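Local coordinates for protein arabinogalactan endo-1,4-beta-galactosidase (Ignisphaera aggregans, PDB 7OSK) that probably hydrolyses internal beta-1,4-galactosidic links in arabinogalactan, through the calcium-binding family 53 catalytic domain that makes up this part of a longer protein, at residues Arg105-Gly110 / Ser138-Asp143; Asp98-Gln103 / Asn111-Arg116; Lys84-Asn89 / Pro386-Phe391; Asp78-Leu83 / Lys125-Gly130; Leu299-Gly304 / Pro371-Ala376. One frame throughout, in Å; residues are numbered along the deposited sequence.

In the fold
All five contacts lie in one eight-stranded parallel barrel of the TIM type. Contacts 1 and 2 share the loop after strand 90-95, and their centres are about 8 Å apart. They meet at the backbone, where Tyr107 N lies 2.8 Å from Pro99 O. Contacts 3 and 4 share helix 79-85 at the side of the barrel, with centres about 11 Å apart. Asn89 O and Gly130 N, 2.9 Å apart, link them as neighbouring strands begin. Contact 5 holds the calcium site between the loops after strands 287-293 and 346-352. Its centre is about 20 Å from that of contact 1. Hexane-1,6-diol, probably from crystallisation, is bound near Trp141 of contact 1 and near Asp303 of contact 5.

Contact 1: residues Arg105-Gly110 / Ser138-Asp143; sequences RPYGGG and SDWWAD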
# COMPACT_ATOMS: atom_id res chain seq x y z
N ARG A 105 24.01 -6.32 5.95
CA ARG A 105 23.26 -5.44 6.85
C ARG A 105 21.98 -4.95 6.18
O ARG A 105 22.00 -4.56 5.01
CB ARG A 105 24.12 -4.25 7.28
CG ARG A 105 25.41 -4.63 7.98
CD ARG A 105 25.86 -3.54 8.94
NE ARG A 105 26.02 -2.24 8.29
CZ ARG A 105 27.14 -1.81 7.71
NH1 ARG A 105 28.22 -2.58 7.69
NH2 ARG A 105 27.18 -0.61 7.15
N PRO A 106 20.85 -4.95 6.92
CA PRO A 106 19.57 -4.53 6.35
C PRO A 106 19.44 -3.01 6.17
O PRO A 106 20.00 -2.25 6.95
CB PRO A 106 18.55 -5.02 7.39
CG PRO A 106 19.30 -5.02 8.67
CD PRO A 106 20.71 -5.39 8.32
N TYR A 107 18.70 -2.60 5.15
CA TYR A 107 18.47 -1.18 4.87
C TYR A 107 17.53 -0.56 5.90
O TYR A 107 17.71 0.59 6.31
CB TYR A 107 17.89 -0.99 3.46
CG TYR A 107 18.87 -1.23 2.32
CD1 TYR A 107 20.24 -1.32 2.55
CD2 TYR A 107 18.42 -1.34 1.02
CE1 TYR A 107 21.12 -1.53 1.51
CE2 TYR A 107 19.30 -1.55 -0.03
CZ TYR A 107 20.65 -1.64 0.22
OH TYR A 107 21.53 -1.85 -0.82
N GLY A 108 16.51 -1.32 6.30
CA GLY A 108 15.51 -0.84 7.24
C GLY A 108 14.16 -0.64 6.57
O GLY A 108 13.89 -1.23 5.52
N GLY A 109 13.32 0.18 7.17
CA GLY A 109 12.00 0.46 6.63
C GLY A 109 11.14 -0.79 6.58
O GLY A 109 10.31 -0.94 5.68
N GLY A 110 11.35 -1.68 7.53
CA GLY A 110 10.60 -2.92 7.61
C GLY A 110 11.37 -4.12 7.10
O GLY A 110 11.05 -5.26 7.43
N SER A 138 12.56 -2.85 -6.66
CA SER A 138 13.69 -2.08 -6.19
C SER A 138 14.20 -2.75 -4.93
O SER A 138 13.49 -3.55 -4.32
CB SER A 138 13.29 -0.63 -5.92
OG SER A 138 14.38 0.12 -5.40
N ASP A 139 15.43 -2.45 -4.52
CA ASP A 139 15.98 -3.03 -3.30
C ASP A 139 15.48 -2.27 -2.08
O ASP A 139 15.60 -2.74 -0.95
CB ASP A 139 17.51 -3.04 -3.32
CG ASP A 139 18.08 -4.20 -4.13
OD1 ASP A 139 17.41 -5.24 -4.25
OD2 ASP A 139 19.21 -4.07 -4.64
N TRP A 140 14.94 -1.07 -2.29
CA TRP A 140 14.38 -0.30 -1.19
C TRP A 140 13.24 0.59 -1.69
O TRP A 140 12.62 0.29 -2.71
CB TRP A 140 15.48 0.53 -0.53
CG TRP A 140 15.32 0.69 0.97
CD1 TRP A 140 14.83 -0.23 1.85
CD2 TRP A 140 15.65 1.85 1.74
NE1 TRP A 140 14.83 0.29 3.12
CE2 TRP A 140 15.33 1.56 3.08
CE3 TRP A 140 16.18 3.11 1.43
CZ2 TRP A 140 15.53 2.48 4.11
CZ3 TRP A 140 16.38 4.02 2.45
CH2 TRP A 140 16.05 3.70 3.78
N TRP A 141 12.96 1.67 -0.96
CA TRP A 141 11.81 2.54 -1.24
C TRP A 141 11.72 2.96 -2.71
O TRP A 141 12.73 3.34 -3.32
CB TRP A 141 11.85 3.80 -0.38
CG TRP A 141 11.83 3.53 1.09
CD1 TRP A 141 12.90 3.57 1.94
CD2 TRP A 141 10.69 3.19 1.89
NE1 TRP A 141 12.50 3.28 3.22
CE2 TRP A 141 11.15 3.04 3.22
CE3 TRP A 141 9.33 3.01 1.62
CZ2 TRP A 141 10.29 2.71 4.27
CZ3 TRP A 141 8.49 2.68 2.67
CH2 TRP A 141 8.97 2.54 3.97
N ALA A 142 10.51 2.89 -3.26
CA ALA A 142 10.26 3.35 -4.62
C ALA A 142 8.99 4.19 -4.68
O ALA A 142 7.96 3.82 -4.11
CB ALA A 142 10.16 2.17 -5.57
N ASP A 143 9.08 5.32 -5.36
CA ASP A 143 7.95 6.21 -5.57
C ASP A 143 8.27 7.06 -6.80
O ASP A 143 9.31 6.85 -7.42
CB ASP A 143 7.68 7.06 -4.32
CG ASP A 143 8.88 7.88 -3.92
OD1 ASP A 143 9.19 8.86 -4.62
OD2 ASP A 143 9.50 7.55 -2.89
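The Trp140 indole has Tyr107 CB over one face and Trp141 CD1 over the opposite one. Tyr107 CB sits 3.5 Å from the centroid of the five-membered ring, a CH-pi contact. Trp141 CD1 lies over the centre of the indole. Gly108 O is met at the indole edge, in the ring plane. There Trp140 NE1 gives it a hydrogen bond of 3.0 Å, nearly straight at 177°. The donor stands well above the plane of the Gly108 carbonyl. Tyr107 CG is anti to the carbonyl carbon (chi1 -72°), which carries the ring toward Trp140. The ring meets the face of the five-membered ring edge-on, a T-shaped stack with planes at 73°. Tyr107 CD2 does the touching, 3.7 Å from Trp140 CG. These two loops follow barrel strands 90-95 and 130-135. In a TIM barrel such loops border the catalytic end. Trp96 meets both tryptophans from outside the two segments, consistent with an aromatic sugar-binding surface. A hexane-1,6-diol lies about 3 Å from the side chain of Trp141. Further along, Trp141 CZ2 comes within 3.7 Å of Gly109 CA. A beta carbon on Gly109 would run into that ring. At the other end, Tyr107 CE2 reaches Asp139 CB at 4.0 Å, while the Asp139 carboxylate turns to a salt bridge with Lys151.

Contact 2: residues Asp98-Gln103 / Asn111-Arg116; sequences DPYDEQ and NCDLPR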
# COMPACT_ATOMS: atom_id res chain seq x y z
N ASP A 98 16.15 -7.10 -2.58
CA ASP A 98 17.27 -7.34 -1.69
C ASP A 98 17.57 -6.10 -0.85
O ASP A 98 18.49 -5.35 -1.17
CB ASP A 98 18.51 -7.75 -2.48
CG ASP A 98 19.71 -8.05 -1.59
OD1 ASP A 98 19.50 -8.56 -0.47
OD2 ASP A 98 20.85 -7.76 -2.01
N PRO A 99 16.78 -5.87 0.21
CA PRO A 99 16.95 -4.71 1.09
C PRO A 99 18.12 -4.86 2.07
O PRO A 99 18.00 -4.51 3.25
CB PRO A 99 15.60 -4.63 1.81
CG PRO A 99 15.13 -6.03 1.87
CD PRO A 99 15.61 -6.68 0.59
N TYR A 100 19.23 -5.37 1.57
CA TYR A 100 20.45 -5.55 2.36
C TYR A 100 21.63 -5.07 1.54
O TYR A 100 21.55 -5.04 0.31
CB TYR A 100 20.63 -7.02 2.75
CG TYR A 100 19.41 -7.66 3.37
CD1 TYR A 100 18.41 -8.20 2.57
CD2 TYR A 100 19.26 -7.72 4.74
CE1 TYR A 100 17.29 -8.77 3.13
CE2 TYR A 100 18.14 -8.30 5.31
CZ TYR A 100 17.16 -8.82 4.50
OH TYR A 100 16.04 -9.40 5.06
N ASP A 101 22.73 -4.70 2.20
CA ASP A 101 23.93 -4.28 1.48
C ASP A 101 24.87 -5.48 1.30
O ASP A 101 24.53 -6.60 1.68
CB ASP A 101 24.64 -3.13 2.20
CG ASP A 101 24.96 -3.44 3.65
OD1 ASP A 101 25.10 -4.63 4.01
OD2 ASP A 101 25.09 -2.47 4.43
N GLU A 102 26.04 -5.24 0.72
CA GLU A 102 26.97 -6.31 0.40
C GLU A 102 27.57 -6.95 1.66
O GLU A 102 28.19 -8.01 1.59
CB GLU A 102 28.09 -5.79 -0.51
CG GLU A 102 28.92 -4.66 0.10
CD GLU A 102 29.57 -3.78 -0.95
OE1 GLU A 102 28.85 -3.31 -1.87
OE2 GLU A 102 30.79 -3.55 -0.87
N GLN A 103 27.37 -6.30 2.80
CA GLN A 103 27.85 -6.82 4.08
C GLN A 103 26.74 -7.54 4.84
O GLN A 103 26.91 -7.93 5.99
CB GLN A 103 28.42 -5.68 4.93
CG GLN A 103 29.54 -4.90 4.24
CD GLN A 103 29.44 -3.39 4.44
OE1 GLN A 103 28.67 -2.90 5.26
NE2 GLN A 103 30.22 -2.65 3.66
N ASN A 111 12.40 -3.87 6.29
CA ASN A 111 13.20 -4.94 5.70
C ASN A 111 12.32 -5.98 5.01
O ASN A 111 12.32 -7.16 5.37
CB ASN A 111 14.07 -5.60 6.77
CG ASN A 111 15.03 -4.62 7.40
OD1 ASN A 111 15.58 -3.76 6.72
ND2 ASN A 111 15.24 -4.74 8.71
N CYS A 112 11.57 -5.52 4.01
CA CYS A 112 10.48 -6.29 3.44
C CYS A 112 10.92 -7.20 2.29
O CYS A 112 10.44 -7.07 1.17
CB CYS A 112 9.39 -5.34 2.95
SG CYS A 112 8.83 -4.19 4.22
N ASP A 113 11.83 -8.13 2.57
CA ASP A 113 12.25 -9.09 1.56
C ASP A 113 11.20 -10.19 1.43
O ASP A 113 10.30 -10.30 2.26
CB ASP A 113 13.62 -9.68 1.90
CG ASP A 113 13.62 -10.49 3.18
OD1 ASP A 113 12.70 -10.30 4.00
OD2 ASP A 113 14.55 -11.31 3.38
N LEU A 114 11.33 -11.01 0.39
CA LEU A 114 10.30 -11.98 0.04
C LEU A 114 10.06 -13.04 1.12
O LEU A 114 8.92 -13.37 1.41
CB LEU A 114 10.66 -12.66 -1.29
CG LEU A 114 9.62 -13.61 -1.89
CD1 LEU A 114 8.40 -12.83 -2.36
CD2 LEU A 114 10.23 -14.41 -3.02
N PRO A 115 11.14 -13.57 1.73
CA PRO A 115 10.92 -14.57 2.78
C PRO A 115 10.14 -14.05 3.99
O PRO A 115 9.26 -14.75 4.48
CB PRO A 115 12.35 -14.96 3.19
CG PRO A 115 13.18 -14.67 2.01
CD PRO A 115 12.57 -13.44 1.40
N ARG A 116 10.46 -12.84 4.46
CA ARG A 116 9.77 -12.28 5.63
C ARG A 116 8.35 -11.85 5.29
O ARG A 116 7.44 -12.01 6.11
CB ARG A 116 10.55 -11.09 6.19
CG ARG A 116 9.73 -10.20 7.12
CD ARG A 116 10.59 -9.42 8.11
NE ARG A 116 11.85 -8.95 7.54
CZ ARG A 116 13.06 -9.38 7.89
NH1 ARG A 116 13.22 -10.31 8.83
NH2 ARG A 116 14.14 -8.88 7.29
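Tyr100 reaches Asp113 through its hydroxyl: OH gives Asp113 OD2 a weak hydrogen bond of 2.9 Å. Asp113 OD2 lies at the edge of the Tyr100 ring, near its plane. The ring and carboxylate planes are 68° apart. Arg116 NH2 is also near, 3.0 Å from Tyr100 OH, but the angle is too poor for a hydrogen bond. Beside this polar group, Pro99 CD packs on Asp113 CB at 3.8 Å, and the two side chains cross at about a right angle. The second shell fixes Asp113 and Arg116. Asp113 is the N-cap of helix 114-126, and its OD1 accepts a weak bond from Arg116 N. Arg116 bends at chi3 (38°) and grips Asn111 O side-on with two nitrogens. The bond from Arg116 NE to Asn111 O is 2.9 Å, and the one from Arg116 NH2 to Asn111 O is 3.2 Å. Arg116 NH2 meets that oxygen on a lone pair. Arg116 NH1 also forms a salt bridge with Glu64 OE1. An alanine in place of Arg116 would probably leave Asn111 O without these two donors and Glu64 without this salt bridge. Cys112 centres an inverse gamma turn just before the helix. Arg116 touches Pro60 and Trp61. Leu114 touches helix 158-178 and strand 90-95, so the start of helix 114-126 packs against helices 59-65 and 158-178 and strand 90-95.

Contact 3: residues Lys84-Asn89 / Pro386-Phe391; sequences KENGVN and PSLKVF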
# COMPACT_ATOMS: atom_id res chain seq x y z
N LYS A 84 -8.66 -8.29 12.20
CA LYS A 84 -9.84 -8.99 11.69
C LYS A 84 -11.08 -8.61 12.49
O LYS A 84 -12.13 -8.32 11.91
CB LYS A 84 -9.63 -10.51 11.74
CG LYS A 84 -10.62 -11.31 10.89
CD LYS A 84 -10.55 -10.94 9.41
CE LYS A 84 -11.51 -11.75 8.56
NZ LYS A 84 -11.52 -11.30 7.15
N GLU A 85 -10.96 -8.61 13.82
CA GLU A 85 -12.10 -8.31 14.68
C GLU A 85 -12.48 -6.83 14.59
O GLU A 85 -13.56 -6.43 15.03
CB GLU A 85 -11.80 -8.70 16.13
CG GLU A 85 -11.11 -7.63 16.97
CD GLU A 85 -10.94 -8.05 18.42
OE1 GLU A 85 -10.99 -9.27 18.68
OE2 GLU A 85 -10.76 -7.17 19.29
N ASN A 86 -11.59 -6.02 14.02
CA ASN A 86 -11.85 -4.59 13.86
C ASN A 86 -12.45 -4.26 12.50
O ASN A 86 -12.82 -3.11 12.24
CB ASN A 86 -10.56 -3.80 14.06
CG ASN A 86 -10.32 -3.44 15.52
OD1 ASN A 86 -10.73 -2.37 15.98
ND2 ASN A 86 -9.67 -4.34 16.25
N GLY A 87 -12.55 -5.26 11.63
CA GLY A 87 -13.22 -5.11 10.35
C GLY A 87 -12.30 -5.19 9.15
O GLY A 87 -12.78 -5.19 8.01
N VAL A 88 -11.00 -5.25 9.38
CA VAL A 88 -10.04 -5.34 8.29
C VAL A 88 -10.09 -6.72 7.65
O VAL A 88 -10.00 -7.73 8.34
CB VAL A 88 -8.61 -5.03 8.76
CG1 VAL A 88 -7.60 -5.22 7.63
CG2 VAL A 88 -8.52 -3.61 9.31
N ASN A 89 -10.22 -6.76 6.32
CA ASN A 89 -10.35 -8.02 5.59
C ASN A 89 -9.25 -8.25 4.56
O ASN A 89 -9.13 -9.35 4.01
CB ASN A 89 -11.71 -8.09 4.89
CG ASN A 89 -12.00 -6.86 4.07
OD1 ASN A 89 -11.14 -6.01 3.88
ND2 ASN A 89 -13.23 -6.76 3.57
N PRO A 386 -9.18 3.54 19.08
CA PRO A 386 -10.61 3.29 18.87
C PRO A 386 -11.07 3.62 17.45
O PRO A 386 -12.22 3.34 17.11
CB PRO A 386 -11.29 4.21 19.90
CG PRO A 386 -10.27 5.25 20.22
CD PRO A 386 -8.94 4.59 20.09
N SER A 387 -10.19 4.20 16.64
CA SER A 387 -10.51 4.51 15.25
C SER A 387 -10.24 3.32 14.33
O SER A 387 -10.48 3.40 13.12
CB SER A 387 -9.71 5.73 14.78
OG SER A 387 -8.33 5.55 14.99
N LEU A 388 -9.75 2.23 14.89
CA LEU A 388 -9.50 1.02 14.12
C LEU A 388 -10.81 0.31 13.81
O LEU A 388 -10.86 -0.55 12.93
CB LEU A 388 -8.55 0.08 14.88
CG LEU A 388 -8.10 -1.20 14.17
CD1 LEU A 388 -7.39 -0.90 12.86
CD2 LEU A 388 -7.21 -2.01 15.09
N LYS A 389 -11.87 0.69 14.52
CA LYS A 389 -13.19 0.11 14.32
C LYS A 389 -13.91 0.75 13.13
O LYS A 389 -15.07 0.44 12.86
CB LYS A 389 -14.05 0.26 15.58
CG LYS A 389 -13.47 -0.41 16.81
CD LYS A 389 -14.33 -0.11 18.03
CE LYS A 389 -13.78 -0.77 19.28
NZ LYS A 389 -14.57 -0.41 20.49
N VAL A 390 -13.22 1.65 12.44
CA VAL A 390 -13.82 2.34 11.31
C VAL A 390 -14.13 1.36 10.18
O VAL A 390 -15.07 1.54 9.42
CB VAL A 390 -12.89 3.47 10.78
CG1 VAL A 390 -11.61 2.89 10.19
CG2 VAL A 390 -13.62 4.33 9.76
N PHE A 391 -13.33 0.30 10.09
CA PHE A 391 -13.52 -0.72 9.05
C PHE A 391 -14.64 -1.70 9.39
O PHE A 391 -14.87 -2.67 8.66
CB PHE A 391 -12.21 -1.48 8.82
CG PHE A 391 -11.02 -0.60 8.57
CD1 PHE A 391 -10.74 -0.15 7.29
CD2 PHE A 391 -10.18 -0.23 9.60
CE1 PHE A 391 -9.65 0.66 7.05
CE2 PHE A 391 -9.08 0.57 9.37
CZ PHE A 391 -8.82 1.02 8.09
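Leu388 holds CG anti to its backbone N (chi1 -176°), which places that carbon against the Asn86 amide. Leu388 CG is 3.4 Å from Asn86 OD1, and Leu388 CD2 is 3.4 Å from Asn86 CG. The two side chains cross at about a right angle. Lys389 has CG anti to its carbonyl carbon (chi1 -60°), and this CG lies 3.5 Å from Asn86 OD1. Beyond CG the lysine is extended and leads away. The other end of the Asn86 amide is held inside its own turn, where ND2 donates to Ile82 O. An alanine in place of Asn86 would probably leave Ile82 O without that donor and open a gap beside the Leu388 branch. Next to it, Gly87 CA makes a CA-H...O contact of 3.4 Å with Phe391 O. A beta carbon on Gly87 would clash with the same oxygen. Val88 and Phe391 lie side by side, pointing the same way. Val88 CG2 sits over one face of the Phe391 ring, 4.2 Å from its centroid. Both residues also rest on Val54 of strand 51-55. Gly87, with positive phi, makes a Schellman motif that ends helix 79-85 before strand 90-95. The contact thus packs the chain around the start of the weakly bonded helix 390-393 against a helix-to-strand turn of the TIM barrel.

Contact 4: residues Asp78-Leu83 / Lys125-Gly130; sequences DLLDIL and KAKGFG
Lys127 and Asp78 reach toward each other tip to tip, and they form the charged part of the contact. The salt bridge is long, with Asp78 OD2 3.8 Å from Lys127 NZ. Lys127 bends at chi4 (60°), which turns NZ off the line of its chain. Asp81 crosses the lysine at about a right angle and touches it lower down, with Asp81 OD1 3.1 Å from Lys127 CE. Its charge lies near NZ but beyond salt-bridge range. The apolar part uses the lysine stem and a ring. Leu80 CB packs on Lys127 CD at 3.7 Å. Leu80 CD2 lies over one face of the Phe129 ring, toward the rim. Leu83 CB adds a looser contact, 4.3 Å from Phe129 CZ. In the TIM barrel this joins the start of helix 79-85 to the turn that leads from helix 114-126 into strand 130-135. Leu80, Leu83 and Phe129 all touch Ile91 of strand 90-95. Lys84 makes a cation-pi contact with Phe129. Both helix ends here are capped. Asp78 is the N-cap of its helix, and its OD1 accepts from Leu80 N at 3.3 Å. Gly128, with positive phi, is the C-prime residue of the Schellman motif that ends helix 114-126, just before Phe129.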
# COMPACT_ATOMS: atom_id res chain seq x y z
N ASP A 78 -2.67 -11.50 18.93
CA ASP A 78 -2.10 -11.61 17.60
C ASP A 78 -2.59 -10.43 16.77
O ASP A 78 -3.79 -10.17 16.72
CB ASP A 78 -2.50 -12.94 16.95
CG ASP A 78 -1.69 -13.25 15.70
OD1 ASP A 78 -1.32 -12.30 14.97
OD2 ASP A 78 -1.45 -14.45 15.44
N LEU A 79 -1.67 -9.72 16.13
CA LEU A 79 -2.01 -8.52 15.37
C LEU A 79 -3.12 -8.78 14.36
O LEU A 79 -4.07 -8.00 14.27
CB LEU A 79 -0.77 -7.99 14.64
CG LEU A 79 -1.00 -6.88 13.61
CD1 LEU A 79 -1.62 -5.65 14.25
CD2 LEU A 79 0.30 -6.52 12.93
N LEU A 80 -2.99 -9.86 13.60
CA LEU A 80 -3.97 -10.18 12.57
C LEU A 80 -5.35 -10.43 13.16
O LEU A 80 -6.37 -10.15 12.53
CB LEU A 80 -3.52 -11.40 11.76
CG LEU A 80 -2.34 -11.18 10.81
CD1 LEU A 80 -1.89 -12.50 10.21
CD2 LEU A 80 -2.71 -10.19 9.70
N ASP A 81 -5.39 -10.95 14.39
CA ASP A 81 -6.66 -11.15 15.08
C ASP A 81 -7.27 -9.80 15.46
O ASP A 81 -8.48 -9.63 15.39
CB ASP A 81 -6.47 -12.02 16.33
CG ASP A 81 -6.19 -13.47 16.00
OD1 ASP A 81 -6.66 -13.95 14.94
OD2 ASP A 81 -5.52 -14.15 16.80
N ILE A 82 -6.42 -8.86 15.85
CA ILE A 82 -6.89 -7.53 16.21
C ILE A 82 -7.47 -6.83 14.99
O ILE A 82 -8.51 -6.17 15.08
CB ILE A 82 -5.76 -6.66 16.81
CG1 ILE A 82 -5.18 -7.33 18.06
CG2 ILE A 82 -6.28 -5.26 17.15
CD1 ILE A 82 -3.99 -6.60 18.66
N LEU A 83 -6.81 -6.98 13.85
CA LEU A 83 -7.27 -6.35 12.62
C LEU A 83 -8.58 -6.97 12.14
O LEU A 83 -9.49 -6.25 11.73
CB LEU A 83 -6.20 -6.48 11.53
CG LEU A 83 -4.88 -5.74 11.78
CD1 LEU A 83 -3.91 -5.97 10.62
CD2 LEU A 83 -5.11 -4.25 11.99
N LYS A 125 -3.50 -15.07 4.98
CA LYS A 125 -4.40 -15.81 4.10
C LYS A 125 -4.97 -17.01 4.83
O LYS A 125 -6.07 -17.48 4.52
CB LYS A 125 -3.67 -16.25 2.83
CG LYS A 125 -4.60 -16.46 1.63
CD LYS A 125 -3.84 -16.91 0.39
CE LYS A 125 -3.37 -18.35 0.51
NZ LYS A 125 -2.63 -18.82 -0.70
N ALA A 126 -4.23 -17.52 5.80
CA ALA A 126 -4.70 -18.61 6.64
C ALA A 126 -5.80 -18.13 7.57
O ALA A 126 -6.66 -18.91 7.98
CB ALA A 126 -3.55 -19.20 7.44
N LYS A 127 -5.77 -16.84 7.90
CA LYS A 127 -6.77 -16.24 8.78
C LYS A 127 -7.89 -15.56 7.99
O LYS A 127 -8.63 -14.73 8.53
CB LYS A 127 -6.10 -15.24 9.73
CG LYS A 127 -5.40 -15.90 10.92
CD LYS A 127 -4.72 -14.87 11.81
CE LYS A 127 -4.52 -15.40 13.23
NZ LYS A 127 -3.66 -16.62 13.28
N GLY A 128 -8.01 -15.91 6.71
CA GLY A 128 -9.13 -15.46 5.89
C GLY A 128 -8.91 -14.17 5.12
O GLY A 128 -9.73 -13.80 4.29
N PHE A 129 -7.80 -13.48 5.39
CA PHE A 129 -7.52 -12.20 4.74
C PHE A 129 -7.24 -12.35 3.25
O PHE A 129 -6.79 -13.41 2.79
CB PHE A 129 -6.32 -11.52 5.39
CG PHE A 129 -6.57 -11.04 6.80
CD1 PHE A 129 -6.35 -11.88 7.88
CD2 PHE A 129 -7.00 -9.75 7.03
CE1 PHE A 129 -6.57 -11.44 9.17
CE2 PHE A 129 -7.22 -9.30 8.32
CZ PHE A 129 -7.00 -10.15 9.39
N GLY A 130 -7.52 -11.29 2.50
CA GLY A 130 -7.07 -11.17 1.12
C GLY A 130 -5.69 -10.52 1.12
O GLY A 130 -5.38 -9.74 2.01

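Contact 5: residues Leu299-Gly304 / Pro371-Ala376; sequences LDDSDG and PWENQA. With CA (calcium ion), chain C.
Three carboxylates, Asp301, Asp303 and Glu373, crowd round one calcium ion. Glu373 binds with both oxygens, OE1 at 2.4 Å and OE2 at 2.3 Å from the calcium. The aspartates give one oxygen each: Asp301 OD1 stands 2.4 Å and Asp303 OD1 2.5 Å from the metal. The ion brings together acceptors that would otherwise be likely to repel, such as Asp301 OD1 and Glu373 OE2. The Glu373 carboxylate plane is turned 59° from that of Asp301 and 76° from that of Asp303. Glu373 OE2 has a second partner. Ser302 N donates to it at 3.0 Å, on the anti side and slightly out of the carboxylate plane. With both oxygens on the metal, this bond would help hold the carboxylate in its orientation. His305 O, Asn307 OD1 and Asn370 O complete seven ligand atoms from six residues. The site ties the loop after barrel strand 287-293 to the loop after strand 346-352. Calcium links the same two loops in bacterial family 53 galactanases, where it is thought to stabilise them. Away from the ion the contact is plain packing. Asn374 CB lies 3.8 Å from Asp300 O, and Asn374 ND2 passes near Leu299 CA on its way to a partner at Phe309. Ser302 and Glu373 also touch Phe380.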
# COMPACT_ATOMS: atom_id res chain seq x y z
N LEU A 299 -0.53 14.75 16.89
CA LEU A 299 0.57 15.54 16.35
C LEU A 299 1.83 15.33 17.17
O LEU A 299 2.92 15.77 16.79
CB LEU A 299 0.18 17.03 16.34
CG LEU A 299 0.41 17.91 15.10
CD1 LEU A 299 0.37 17.14 13.79
CD2 LEU A 299 -0.63 19.02 15.09
N ASP A 300 1.69 14.63 18.29
CA ASP A 300 2.82 14.37 19.18
C ASP A 300 3.83 13.39 18.56
O ASP A 300 3.55 12.76 17.54
CB ASP A 300 2.32 13.83 20.52
CG ASP A 300 1.82 14.93 21.44
OD1 ASP A 300 1.44 16.01 20.94
OD2 ASP A 300 1.81 14.71 22.67
N ASP A 301 5.00 13.31 19.18
CA ASP A 301 6.06 12.39 18.76
C ASP A 301 6.44 11.48 19.92
O ASP A 301 6.28 11.85 21.08
CB ASP A 301 7.29 13.17 18.27
CG ASP A 301 8.34 12.28 17.64
OD1 ASP A 301 8.15 11.87 16.47
OD2 ASP A 301 9.35 11.99 18.31
N SER A 302 6.93 10.29 19.59
CA SER A 302 7.20 9.24 20.57
C SER A 302 8.69 8.92 20.73
O SER A 302 9.18 8.77 21.85
CB SER A 302 6.44 7.97 20.19
OG SER A 302 6.58 6.97 21.19
N ASP A 303 9.39 8.81 19.60
CA ASP A 303 10.76 8.29 19.60
C ASP A 303 11.82 9.36 19.30
O ASP A 303 12.99 9.04 19.09
CB ASP A 303 10.88 7.15 18.58
CG ASP A 303 10.41 7.54 17.19
OD1 ASP A 303 10.18 8.75 16.93
OD2 ASP A 303 10.26 6.64 16.34
N GLY A 304 11.40 10.62 19.28
CA GLY A 304 12.33 11.72 19.06
C GLY A 304 12.69 11.93 17.61
O GLY A 304 13.42 12.87 17.29
N PRO A 371 8.93 8.06 11.37
CA PRO A 371 8.31 9.35 11.04
C PRO A 371 6.80 9.26 10.82
O PRO A 371 6.22 10.19 10.26
CB PRO A 371 9.02 9.73 9.74
CG PRO A 371 9.18 8.40 9.05
CD PRO A 371 9.35 7.36 10.15
N TRP A 372 6.18 8.16 11.25
CA TRP A 372 4.81 7.85 10.84
C TRP A 372 3.91 7.38 11.99
O TRP A 372 2.72 7.14 11.79
CB TRP A 372 4.85 6.77 9.76
CG TRP A 372 3.62 6.71 8.90
CD1 TRP A 372 2.56 5.86 9.06
CD2 TRP A 372 3.32 7.52 7.76
NE1 TRP A 372 1.62 6.09 8.08
CE2 TRP A 372 2.06 7.11 7.28
CE3 TRP A 372 3.99 8.55 7.11
CZ2 TRP A 372 1.47 7.69 6.16
CZ3 TRP A 372 3.39 9.13 6.00
CH2 TRP A 372 2.14 8.70 5.54
N GLU A 373 4.46 7.27 13.20
CA GLU A 373 3.74 6.61 14.29
C GLU A 373 2.47 7.36 14.69
O GLU A 373 1.55 6.76 15.25
CB GLU A 373 4.65 6.43 15.52
CG GLU A 373 4.94 7.69 16.35
CD GLU A 373 6.25 8.37 16.01
OE1 GLU A 373 6.89 8.02 14.98
OE2 GLU A 373 6.65 9.27 16.77
N ASN A 374 2.41 8.65 14.40
CA ASN A 374 1.22 9.44 14.70
C ASN A 374 0.18 9.31 13.59
O ASN A 374 -0.85 9.97 13.63
CB ASN A 374 1.57 10.92 14.92
CG ASN A 374 2.11 11.59 13.67
OD1 ASN A 374 2.83 10.98 12.88
ND2 ASN A 374 1.77 12.86 13.49
N GLN A 375 0.47 8.45 12.62
CA GLN A 375 -0.47 8.15 11.53
C GLN A 375 -0.84 6.67 11.50
O GLN A 375 -1.57 6.24 10.61
CB GLN A 375 0.12 8.55 10.18
CG GLN A 375 0.20 10.05 9.95
CD GLN A 375 0.48 10.39 8.50
OE1 GLN A 375 1.44 11.10 8.19
NE2 GLN A 375 -0.35 9.88 7.60
N ALA A 376 -0.34 5.90 12.45
CA ALA A 376 -0.70 4.49 12.56
C ALA A 376 -2.09 4.37 13.17
O ALA A 376 -2.66 5.35 13.63
CB ALA A 376 0.32 3.73 13.39
CA CA C . 8.47 9.76 15.42